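Local structure of inositol 2-dehydrogenase (Sinorhizobium meliloti, 4HKT) at residues Leu9-Ile14 / Val33-Pro38; Arg53-Ile58 / Glu81-Ala86. The protein catalyses the NAD-dependent oxidation of myo-inositol to 2-keto-myo-inositol (scyllo-inosose), the first step of myo-inositol degradation. All blocks are in the same frame, centred on the assembly; numbering follows the deposited sequence.

Both contacts lie in the N-terminal Rossmann-type domain and follow one another along the chain without crossing. Contact 1 comes first. It closes the loop that runs from strand 4-9 through helix 13-24 to strand 28-34, and so ties the ends of two neighbouring parallel strands. Contact 2 opens later, after the short strand 51-52. It closes the loop that runs from helix 55-60 through strand 66-69 to helix 76-85, and brings the two helices together. The two contacts touch. Val33 O lies 2.9 Å from Arg53 N, a probable hydrogen bond, and Leu9 CD1 packs on Phe83 CE2 at 3.7 Å. The helix pair of contact 2 thus packs against the sheet that contact 1 joins.

Contact 1 of 2, residues Leu9-Ile14 / Val33-Pro38; sequences LGAGRI and VADAFP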
ATOM      1  N   LEU B   9     -16.190 -37.564  -5.909  1.00 32.72           N
ATOM      2  CA  LEU B   9     -15.477 -38.434  -6.824  1.00 30.37           C
ATOM      3  C   LEU B   9     -14.142 -37.811  -7.108  1.00 32.38           C
ATOM      4  O   LEU B   9     -14.063 -36.728  -7.708  1.00 31.28           O
ATOM      5  CB  LEU B   9     -16.235 -38.612  -8.136  1.00 30.76           C
ATOM      6  CG  LEU B   9     -17.734 -38.859  -8.029  1.00 29.38           C
ATOM      7  CD1 LEU B   9     -18.289 -39.127  -9.414  1.00 28.47           C
ATOM      8  CD2 LEU B   9     -18.048 -40.018  -7.108  1.00 31.21           C
ATOM      9  N   GLY B  10     -13.091 -38.494  -6.670  1.00 32.55           N
ATOM     10  CA  GLY B  10     -11.729 -37.999  -6.790  1.00 36.38           C
ATOM     11  C   GLY B  10     -11.216 -37.477  -5.456  1.00 36.88           C
ATOM     12  O   GLY B  10     -11.851 -36.626  -4.823  1.00 39.36           O
ATOM     13  N   ALA B  11     -10.045 -37.963  -5.046  1.00 42.11           N
ATOM     14  CA  ALA B  11      -9.486 -37.652  -3.726  1.00 41.85           C
ATOM     15  C   ALA B  11      -8.099 -36.999  -3.774  1.00 42.09           C
ATOM     16  O   ALA B  11      -7.376 -37.021  -2.783  1.00 43.81           O
ATOM     17  CB  ALA B  11      -9.445 -38.925  -2.878  1.00 44.25           C
ATOM     18  N   GLY B  12      -7.729 -36.410  -4.909  1.00 40.00           N
ATOM     19  CA  GLY B  12      -6.471 -35.661  -5.016  1.00 41.15           C
ATOM     20  C   GLY B  12      -6.553 -34.298  -4.351  1.00 40.46           C
ATOM     21  O   GLY B  12      -7.427 -34.062  -3.516  1.00 40.30           O
ATOM     22  N   ARG B  13      -5.632 -33.399  -4.715  1.00 42.15           N
ATOM     23  CA  ARG B  13      -5.563 -32.067  -4.111  1.00 43.93           C
ATOM     24  C   ARG B  13      -6.901 -31.350  -4.229  1.00 43.01           C
ATOM     25  O   ARG B  13      -7.426 -30.814  -3.255  1.00 46.07           O
ATOM     26  CB  ARG B  13      -4.485 -31.188  -4.784  1.00 46.69           C
ATOM     27  CG  ARG B  13      -3.073 -31.444  -4.302  1.00 48.96           C
ATOM     28  CD  ARG B  13      -2.154 -30.252  -4.550  1.00 49.84           C
ATOM     29  NE  ARG B  13      -2.054 -29.897  -5.966  1.00 49.44           N
ATOM     30  CZ  ARG B  13      -1.114 -29.101  -6.482  1.00 51.53           C
ATOM     31  NH1 ARG B  13      -0.169 -28.554  -5.710  1.00 50.07           N
ATOM     32  NH2 ARG B  13      -1.112 -28.851  -7.786  1.00 48.04           N
ATOM     33  N   ILE B  14      -7.459 -31.359  -5.432  1.00 42.21           N
ATOM     34  CA  ILE B  14      -8.664 -30.597  -5.686  1.00 43.89           C
ATOM     35  C   ILE B  14      -9.806 -31.255  -4.907  1.00 41.41           C
ATOM     36  O   ILE B  14     -10.595 -30.574  -4.281  1.00 34.38           O
ATOM     37  CB  ILE B  14      -8.977 -30.452  -7.201  1.00 49.40           C
ATOM     38  CG1 ILE B  14      -7.836 -29.723  -7.955  1.00 53.49           C
ATOM     39  CG2 ILE B  14     -10.241 -29.615  -7.378  1.00 51.94           C
ATOM     40  CD1 ILE B  14      -6.542 -30.495  -8.170  1.00 56.82           C
ATOM     41  N   VAL B  33     -16.975 -41.022  -0.481  1.00 39.67           N
ATOM     42  CA  VAL B  33     -15.860 -40.682  -1.353  1.00 42.01           C
ATOM     43  C   VAL B  33     -15.525 -41.868  -2.241  1.00 41.09           C
ATOM     44  O   VAL B  33     -15.630 -43.013  -1.809  1.00 37.96           O
ATOM     45  CB  VAL B  33     -14.591 -40.355  -0.559  1.00 45.13           C
ATOM     46  CG1 VAL B  33     -13.448 -39.960  -1.504  1.00 45.18           C
ATOM     47  CG2 VAL B  33     -14.874 -39.246   0.426  1.00 50.96           C
ATOM     48  N   ALA B  34     -15.091 -41.575  -3.469  1.00 36.77           N
ATOM     49  CA  ALA B  34     -14.567 -42.565  -4.385  1.00 35.72           C
ATOM     50  C   ALA B  34     -13.278 -42.046  -5.056  1.00 37.50           C
ATOM     51  O   ALA B  34     -13.069 -40.828  -5.185  1.00 30.84           O
ATOM     52  CB  ALA B  34     -15.617 -42.924  -5.425  1.00 37.03           C
ATOM     53  N   ASP B  35     -12.420 -42.980  -5.459  1.00 36.94           N
ATOM     54  CA  ASP B  35     -11.154 -42.672  -6.124  1.00 41.35           C
ATOM     55  C   ASP B  35     -10.608 -43.977  -6.693  1.00 44.22           C
ATOM     56  O   ASP B  35     -10.964 -45.048  -6.221  1.00 40.89           O
ATOM     57  CB  ASP B  35     -10.144 -42.059  -5.137  1.00 43.59           C
ATOM     58  CG  ASP B  35      -8.961 -41.393  -5.836  1.00 48.59           C
ATOM     59  OD1 ASP B  35      -9.104 -40.252  -6.338  1.00 46.22           O
ATOM     60  OD2 ASP B  35      -7.875 -42.011  -5.860  1.00 48.46           O
ATOM     61  N   ALA B  36      -9.773 -43.904  -7.722  1.00 48.90           N
ATOM     62  CA  ALA B  36      -9.171 -45.115  -8.288  1.00 51.01           C
ATOM     63  C   ALA B  36      -8.089 -45.686  -7.354  1.00 55.07           C
ATOM     64  O   ALA B  36      -7.782 -46.871  -7.412  1.00 50.98           O
ATOM     65  CB  ALA B  36      -8.594 -44.833  -9.662  1.00 52.50           C
ATOM     66  N   PHE B  37      -7.508 -44.835  -6.508  1.00 58.53           N
ATOM     67  CA  PHE B  37      -6.534 -45.274  -5.517  1.00 62.87           C
ATOM     68  C   PHE B  37      -7.193 -45.299  -4.129  1.00 60.86           C
ATOM     69  O   PHE B  37      -7.345 -44.251  -3.503  1.00 56.53           O
ATOM     70  CB  PHE B  37      -5.300 -44.360  -5.553  1.00 66.19           C
ATOM     71  CG  PHE B  37      -4.202 -44.765  -4.591  1.00 76.34           C
ATOM     72  CD1 PHE B  37      -3.799 -46.102  -4.476  1.00 78.69           C
ATOM     73  CD2 PHE B  37      -3.555 -43.807  -3.808  1.00 79.46           C
ATOM     74  CE1 PHE B  37      -2.795 -46.470  -3.589  1.00 78.89           C
ATOM     75  CE2 PHE B  37      -2.543 -44.174  -2.928  1.00 81.72           C
ATOM     76  CZ  PHE B  37      -2.165 -45.506  -2.817  1.00 79.94           C
ATOM     77  N   PRO B  38      -7.589 -46.500  -3.643  1.00 65.96           N
ATOM     78  CA  PRO B  38      -8.323 -46.653  -2.376  1.00 67.05           C
ATOM     79  C   PRO B  38      -7.712 -45.990  -1.138  1.00 65.80           C
ATOM     80  O   PRO B  38      -8.464 -45.553  -0.262  1.00 68.50           O
ATOM     81  CB  PRO B  38      -8.378 -48.169  -2.193  1.00 68.23           C
ATOM     82  CG  PRO B  38      -8.430 -48.681  -3.583  1.00 67.60           C
ATOM     83  CD  PRO B  38      -7.491 -47.793  -4.349  1.00 67.89           C
TER
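Leu9 and Ala34 pair as parallel neighbours where strand 4-9 meets strand 28-34, at the end of the first beta-alpha-beta unit of the Rossmann fold. Gly10 N donates to Ala34 O at 2.8 Å and carries the pairing one residue past Leu9. On the sheet face that carries both side chains, Leu9 CD2 packs on Ala34 CB at 4.1 Å. Ile58 of helix 55-60 touches both residues there.

Gly10 and Gly12 fit the GxGxxG pattern of Rossmann folds, with Gly12 as N-cap of helix 13-24. With the backbone angles of Gly10, a CB would collide with the carbonyl oxygen of Leu9. Ala11 CB meets Val33 CG1 at 4.4 Å, and Ala40 and Ile44 of helix 38-48 pack on it. In such folds an acidic residue at the end of the second strand commonly binds the adenosine ribose of NAD. Asp35 is consistent with that role, but no cofactor is bound here.

Asp35 follows the strand end and reaches back to the glycine-rich turn. Its CB lies 3.9 Å from Ala11 CB. CG stands anti to the backbone N (chi1 -165°), beside Ala11 N and CB. From there the two oxygens divide their work. OD1 accepts from Ala11 N at 2.8 Å, and this N-H comes from above the carboxylate plane, 41° out of it. The same oxygen lies 3.5 Å from Gly10 CA. The other oxygen of Asp35 forms an Asx turn: OD2 accepts from Phe37 N at 2.9 Å.

Contact 2 of 2, residues Arg53-Ile58 / Glu81-Ala86; sequences RTIDAI and ERFARA. With EDO (1,2-ethanediol), chain T; EDO (1,2-ethanediol), chain U.
Helices 55-60 and 76-85 of the Rossmann-type domain meet here through a salt bridge and an apolar patch beneath it. Arg82 reaches across from the second helix to Asp56 on the first. The bend at chi3 (72°) sets the position of NE, and from there the guanidinium continues toward Asp56. NH2 meets Asp56 OD1 at 2.9 Å, with the oxygen at the edge of the guanidinium, near its plane. The N-H is poorly aimed and the hydrogen bond is weak, although the charges form a salt bridge. The carboxylate and guanidinium planes are turned 63° apart. A water joins the pair a second time: it donates to Asp56 OD1 and accepts from Arg82 NH1, in the guanidinium plane. NH2 also makes a salt bridge to Glu59 OE1, beyond the two segments. Two carboxylates near one guanidinium would be expected to favour its positive charge. An alanine in place of Arg82 would probably leave Asp56 and Glu59 without the positive charge they share.

Ile55 crosses the arginine side chain at about a right angle, and its CG2 lies 3.8 Å from NH2. The same methyl borders the apolar patch. There the outer end of the Phe83 ring meets both isoleucines, CE2 toward Ile55 and CE1 toward Ile58. Phe83 CE2 lies 4.1 Å from Ile55 CG2. Val67 of strand 66-69 also touches the Phe83 side chain. Ile58 likewise packs on Val67, which joins the helix pair to the sheet. The first helix begins at Thr54, its N-cap, whose OG1 accepts from Ala57 N at 3.1 Å. Within the apolar patch, Ile58 CG2 lies 3.8 Å from Phe83 CE1.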
ATOM      1  N   ARG B  53     -16.999 -45.506  -1.155  1.00 42.89           N
ATOM      2  CA  ARG B  53     -17.796 -46.289  -2.114  1.00 40.40           C
ATOM      3  C   ARG B  53     -17.170 -46.275  -3.505  1.00 40.06           C
ATOM      4  O   ARG B  53     -16.185 -45.574  -3.755  1.00 42.92           O
ATOM      5  CB  ARG B  53     -19.237 -45.786  -2.204  1.00 38.56           C
ATOM      6  CG  ARG B  53     -20.004 -45.814  -0.898  1.00 37.51           C
ATOM      7  CD  ARG B  53     -21.437 -45.362  -1.075  1.00 35.37           C
ATOM      8  NE  ARG B  53     -22.069 -45.072   0.217  1.00 38.84           N
ATOM      9  CZ  ARG B  53     -23.292 -44.563   0.379  1.00 38.96           C
ATOM     10  NH1 ARG B  53     -24.054 -44.258  -0.664  1.00 39.38           N
ATOM     11  NH2 ARG B  53     -23.762 -44.349   1.604  1.00 41.99           N
ATOM     12  N   THR B  54     -17.732 -47.073  -4.400  1.00 36.77           N
ATOM     13  CA  THR B  54     -17.343 -47.022  -5.796  1.00 39.83           C
ATOM     14  C   THR B  54     -18.189 -45.935  -6.456  1.00 34.42           C
ATOM     15  O   THR B  54     -19.148 -45.443  -5.856  1.00 33.12           O
ATOM     16  CB  THR B  54     -17.593 -48.357  -6.514  1.00 40.09           C
ATOM     17  OG1 THR B  54     -18.997 -48.617  -6.564  1.00 39.59           O
ATOM     18  CG2 THR B  54     -16.873 -49.509  -5.789  1.00 42.78           C
ATOM     19  N   ILE B  55     -17.830 -45.586  -7.687  1.00 35.15           N
ATOM     20  CA  ILE B  55     -18.598 -44.622  -8.484  1.00 34.54           C
ATOM     21  C   ILE B  55     -19.956 -45.214  -8.856  1.00 34.00           C
ATOM     22  O   ILE B  55     -20.994 -44.558  -8.693  1.00 34.59           O
ATOM     23  CB  ILE B  55     -17.811 -44.169  -9.730  1.00 35.57           C
ATOM     24  CG1 ILE B  55     -16.592 -43.346  -9.267  1.00 38.30           C
ATOM     25  CG2 ILE B  55     -18.719 -43.380 -10.680  1.00 35.17           C
ATOM     26  CD1 ILE B  55     -15.543 -43.073 -10.321  1.00 38.58           C
ATOM     27  N   ASP B  56     -19.966 -46.465  -9.312  1.00 34.49           N
ATOM     28  CA  ASP B  56     -21.226 -47.181  -9.577  1.00 35.80           C
ATOM     29  C   ASP B  56     -22.188 -47.109  -8.372  1.00 34.81           C
ATOM     30  O   ASP B  56     -23.396 -46.956  -8.527  1.00 34.11           O
ATOM     31  CB  ASP B  56     -20.964 -48.668  -9.926  1.00 38.57           C
ATOM     32  CG  ASP B  56     -20.439 -48.879 -11.366  1.00 44.30           C
ATOM     33  OD1 ASP B  56     -20.388 -47.912 -12.169  1.00 45.80           O
ATOM     34  OD2 ASP B  56     -20.077 -50.032 -11.702  1.00 42.96           O
ATOM     35  N   ALA B  57     -21.646 -47.233  -7.178  1.00 32.46           N
ATOM     36  CA  ALA B  57     -22.465 -47.260  -5.973  1.00 36.61           C
ATOM     37  C   ALA B  57     -23.035 -45.866  -5.724  1.00 32.90           C
ATOM     38  O   ALA B  57     -24.224 -45.695  -5.475  1.00 34.17           O
ATOM     39  CB  ALA B  57     -21.640 -47.726  -4.780  1.00 34.97           C
ATOM     40  N   ILE B  58     -22.176 -44.865  -5.822  1.00 32.42           N
ATOM     41  CA  ILE B  58     -22.629 -43.478  -5.677  1.00 30.37           C
ATOM     42  C   ILE B  58     -23.682 -43.148  -6.733  1.00 29.69           C
ATOM     43  O   ILE B  58     -24.713 -42.572  -6.407  1.00 32.24           O
ATOM     44  CB  ILE B  58     -21.436 -42.494  -5.656  1.00 33.02           C
ATOM     45  CG1 ILE B  58     -20.623 -42.704  -4.377  1.00 34.42           C
ATOM     46  CG2 ILE B  58     -21.914 -41.048  -5.729  1.00 34.43           C
ATOM     47  CD1 ILE B  58     -19.183 -42.209  -4.446  1.00 35.55           C
ATOM     48  N   GLU B  81     -22.774 -36.882 -17.681  1.00 19.59           N
ATOM     49  CA  GLU B  81     -23.938 -37.509 -18.330  1.00 20.41           C
ATOM     50  C   GLU B  81     -24.572 -38.617 -17.456  1.00 20.93           C
ATOM     51  O   GLU B  81     -25.802 -38.702 -17.338  1.00 21.12           O
ATOM     52  CB  GLU B  81     -23.547 -38.083 -19.699  1.00 23.20           C
ATOM     53  CG  GLU B  81     -23.263 -37.029 -20.737  1.00 25.16           C
ATOM     54  CD  GLU B  81     -22.748 -37.579 -22.059  1.00 30.54           C
ATOM     55  OE1 GLU B  81     -22.223 -38.718 -22.078  1.00 35.19           O
ATOM     56  OE2 GLU B  81     -22.821 -36.841 -23.074  1.00 28.52           O
ATOM     57  N   ARG B  82     -23.739 -39.446 -16.846  1.00 21.01           N
ATOM     58  CA  ARG B  82     -24.211 -40.519 -15.981  1.00 21.55           C
ATOM     59  C   ARG B  82     -24.977 -39.969 -14.747  1.00 24.06           C
ATOM     60  O   ARG B  82     -26.074 -40.454 -14.397  1.00 20.89           O
ATOM     61  CB  ARG B  82     -23.046 -41.358 -15.497  1.00 22.05           C
ATOM     62  CG  ARG B  82     -22.477 -42.360 -16.491  1.00 24.64           C
ATOM     63  CD  ARG B  82     -21.160 -42.917 -15.978  1.00 24.67           C
ATOM     64  NE  ARG B  82     -21.402 -43.812 -14.867  1.00 26.58           N
ATOM     65  CZ  ARG B  82     -20.483 -44.508 -14.207  1.00 26.07           C
ATOM     66  NH1 ARG B  82     -19.201 -44.424 -14.511  1.00 24.21           N
ATOM     67  NH2 ARG B  82     -20.872 -45.299 -13.205  1.00 28.12           N
ATOM     68  N   PHE B  83     -24.425 -38.949 -14.100  1.00 21.25           N
ATOM     69  CA  PHE B  83     -25.071 -38.465 -12.893  1.00 21.94           C
ATOM     70  C   PHE B  83     -26.298 -37.633 -13.213  1.00 22.82           C
ATOM     71  O   PHE B  83     -27.276 -37.628 -12.428  1.00 24.82           O
ATOM     72  CB  PHE B  83     -24.057 -37.820 -11.935  1.00 21.68           C
ATOM     73  CG  PHE B  83     -23.251 -38.825 -11.188  1.00 23.55           C
ATOM     74  CD1 PHE B  83     -23.677 -39.281  -9.947  1.00 26.12           C
ATOM     75  CD2 PHE B  83     -22.118 -39.386 -11.735  1.00 24.01           C
ATOM     76  CE1 PHE B  83     -22.957 -40.248  -9.260  1.00 26.60           C
ATOM     77  CE2 PHE B  83     -21.381 -40.326 -11.043  1.00 25.36           C
ATOM     78  CZ  PHE B  83     -21.810 -40.767  -9.801  1.00 27.95           C
ATOM     79  N   ALA B  84     -26.294 -36.984 -14.379  1.00 21.09           N
ATOM     80  CA  ALA B  84     -27.448 -36.292 -14.887  1.00 22.28           C
ATOM     81  C   ALA B  84     -28.600 -37.283 -15.070  1.00 26.72           C
ATOM     82  O   ALA B  84     -29.739 -37.054 -14.591  1.00 22.95           O
ATOM     83  CB  ALA B  84     -27.164 -35.625 -16.223  1.00 21.25           C
ATOM     84  N   ARG B  85     -28.316 -38.363 -15.797  1.00 22.08           N
ATOM     85  CA  ARG B  85     -29.326 -39.407 -15.986  1.00 23.63           C
ATOM     86  C   ARG B  85     -29.765 -40.075 -14.693  1.00 24.53           C
ATOM     87  O   ARG B  85     -30.918 -40.489 -14.581  1.00 26.99           O
ATOM     88  CB  ARG B  85     -28.826 -40.452 -16.965  1.00 22.84           C
ATOM     89  CG  ARG B  85     -28.893 -39.946 -18.374  1.00 22.22           C
ATOM     90  CD  ARG B  85     -28.199 -40.907 -19.314  1.00 23.99           C
ATOM     91  NE  ARG B  85     -28.448 -40.524 -20.673  1.00 21.64           N
ATOM     92  CZ  ARG B  85     -27.514 -40.272 -21.573  1.00 22.60           C
ATOM     93  NH1 ARG B  85     -26.232 -40.408 -21.288  1.00 22.41           N
ATOM     94  NH2 ARG B  85     -27.893 -39.884 -22.770  1.00 22.01           N
ATOM     95  N   ALA B  86     -28.881 -40.165 -13.718  1.00 24.57           N
ATOM     96  CA  ALA B  86     -29.249 -40.726 -12.426  1.00 26.98           C
ATOM     97  C   ALA B  86     -29.997 -39.765 -11.491  1.00 29.04           C
ATOM     98  O   ALA B  86     -30.379 -40.162 -10.385  1.00 27.79           O
ATOM     99  CB  ALA B  86     -28.027 -41.258 -11.719  1.00 28.16           C
TER
HETATM  100  C1  EDO T 403     -25.781 -42.403 -18.476  1.00 37.40           C
HETATM  101  O1  EDO T 403     -24.754 -41.942 -19.338  1.00 26.73           O
HETATM  102  C2  EDO T 403     -25.324 -43.596 -17.684  1.00 35.93           C
HETATM  103  O2  EDO T 403     -26.405 -44.472 -17.608  1.00 39.81           O
HETATM  104  C1  EDO U 404     -21.454 -42.664 -19.940  1.00 34.81           C
HETATM  105  O1  EDO U 404     -22.434 -43.626 -19.520  1.00 36.30           O
HETATM  106  C2  EDO U 404     -22.103 -41.339 -20.297  1.00 34.90           C
HETATM  107  O2  EDO U 404     -22.924 -41.388 -21.477  1.00 37.28           O
HETATM  108  O   HOH W   1     -17.790 -46.575 -12.985  1.00 41.49           O